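Local coordinates for protein N-acetylneuraminate lyase (Fusobacterium nucleatum subsp. nucleatum ATCC 25586, PDB 5ZKA) that belongs to the dihydrodipicolinate synthetase family of TIM-barrel proteins, at residues G258-S261 with N262-Q266. Numbering follows the deposited sequence.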
loop_
_atom_site.group_PDB
_atom_site.type_symbol
_atom_site.label_atom_id
_atom_site.label_comp_id
_atom_site.label_asym_id
_atom_site.label_seq_id
_atom_site.Cartn_x
_atom_site.Cartn_y
_atom_site.Cartn_z
ATOM N N GLY A 258 -4.809 1.340 -18.624
ATOM C CA GLY A 258 -4.846 0.966 -20.030
ATOM C C GLY A 258 -3.534 0.369 -20.507
ATOM O O GLY A 258 -3.524 -0.600 -21.273
ATOM N N ILE A 259 -2.412 0.944 -20.074
ATOM C CA ILE A 259 -1.106 0.408 -20.454
ATOM C C ILE A 259 -0.996 -1.044 -20.019
ATOM O O ILE A 259 -0.606 -1.921 -20.800
ATOM C CB ILE A 259 0.019 1.265 -19.845
ATOM C CG1 ILE A 259 0.079 2.650 -20.500
ATOM C CG2 ILE A 259 1.361 0.536 -19.910
ATOM C CD1 ILE A 259 1.042 3.591 -19.798
ATOM N N LEU A 260 -1.361 -1.326 -18.765
ATOM C CA LEU A 260 -1.232 -2.683 -18.252
ATOM C C LEU A 260 -2.123 -3.666 -19.012
ATOM O O LEU A 260 -1.719 -4.806 -19.265
ATOM C CB LEU A 260 -1.562 -2.709 -16.756
ATOM C CG LEU A 260 -0.576 -2.012 -15.818
ATOM C CD1 LEU A 260 -1.164 -1.971 -14.387
ATOM C CD2 LEU A 260 0.781 -2.714 -15.823
ATOM N N SER A 261 -3.342 -3.256 -19.374
ATOM C CA SER A 261 -4.235 -4.179 -20.074
ATOM C C SER A 261 -3.792 -4.429 -21.513
ATOM O O SER A 261 -4.162 -5.451 -22.101
ATOM C CB SER A 261 -5.672 -3.643 -20.063
ATOM O OG SER A 261 -5.813 -2.520 -20.921
ATOM N N ASN A 262 -2.992 -3.532 -22.071
ATOM C CA ASN A 262 -2.614 -3.553 -23.478
ATOM C C ASN A 262 -1.234 -4.147 -23.705
ATOM O O ASN A 262 -0.791 -4.242 -24.860
ATOM C CB ASN A 262 -2.663 -2.127 -24.026
ATOM C CG ASN A 262 -2.847 -2.084 -25.517
ATOM O OD1 ASN A 262 -3.783 -2.680 -26.048
ATOM N ND2 ASN A 262 -1.956 -1.367 -26.211
ATOM N N GLY A 263 -0.546 -4.547 -22.635
ATOM C CA GLY A 263 0.837 -4.975 -22.711
ATOM C C GLY A 263 1.775 -3.837 -22.364
ATOM O O GLY A 263 1.951 -2.912 -23.159
ATOM N N LEU A 264 2.403 -3.913 -21.189
ATOM C CA LEU A 264 3.184 -2.793 -20.661
ATOM C C LEU A 264 4.293 -2.362 -21.622
ATOM O O LEU A 264 4.322 -1.213 -22.085
ATOM C CB LEU A 264 3.779 -3.190 -19.304
ATOM C CG LEU A 264 4.690 -2.223 -18.543
ATOM C CD1 LEU A 264 3.905 -1.039 -18.034
ATOM C CD2 LEU A 264 5.369 -2.940 -17.368
ATOM N N TYR A 265 5.259 -3.252 -21.882
ATOM C CA TYR A 265 6.430 -2.838 -22.658
ATOM C C TYR A 265 6.039 -2.468 -24.081
ATOM O O TYR A 265 6.518 -1.465 -24.619
ATOM C CB TYR A 265 7.498 -3.936 -22.662
ATOM C CG TYR A 265 8.093 -4.218 -21.293
ATOM C CD1 TYR A 265 7.984 -3.293 -20.258
ATOM C CD2 TYR A 265 8.755 -5.408 -21.035
ATOM C CE1 TYR A 265 8.516 -3.550 -19.003
ATOM C CE2 TYR A 265 9.291 -5.679 -19.781
ATOM C CZ TYR A 265 9.167 -4.747 -18.771
ATOM O OH TYR A 265 9.701 -5.006 -17.528
ATOM N N GLN A 266 5.150 -3.253 -24.697
ATOM C CA GLN A 266 4.719 -2.964 -26.061
ATOM C C GLN A 266 4.001 -1.620 -26.154
ATOM O O GLN A 266 4.150 -0.897 -27.144
ATOM C CB GLN A 266 3.809 -4.086 -26.569
ATOM C CG GLN A 266 4.497 -5.446 -26.718
ATOM C CD GLN A 266 4.424 -6.301 -25.456
ATOM O OE1 GLN A 266 4.099 -5.810 -24.365
ATOM N NE2 GLN A 266 4.738 -7.592 -25.598
#
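The backbone N of Asn-262 meets the carbonyls of Gly-258 and Ile-259 in a helix-to-helix junction, where the chain passes from helix 242-262 into helix 264-274 through Gly-263, in the C-terminal helical region beside the TIM barrel. This N-H is shared between two acceptors. The bond to Gly-258 O, the usual helical i to i-4 pairing, is weak, bent to 126° at the hydrogen. The bond from Asn-262 N to Ile-259 O, an i to i-3 pairing of the 3-10 kind, is 3.1 Å long. It is somewhat straighter, at 140°. Its donor lies well above the carbonyl plane, 66° out of it. Gly-263 N also lies near Ile-259 O, 3.2 Å away, but at too poor an angle to bond. Here the chain leaves helical geometry with positive phi, and Gly-263 takes the N-cap position of the next helix, its O accepting a bond from Thr-267 OG1. The Asn-262 carboxamide, its CG swung anti to the backbone N, turns to partners beyond the turn: ND2 bonds to Thr-267 OG1 and to Gln-293 O of helix 291-304. Thr-267 thereby links both sides of the break. On the apolar side, Leu-264 lies alongside Leu-260, and its CD1 also packs 3.5 Å from Ile-259 CG2.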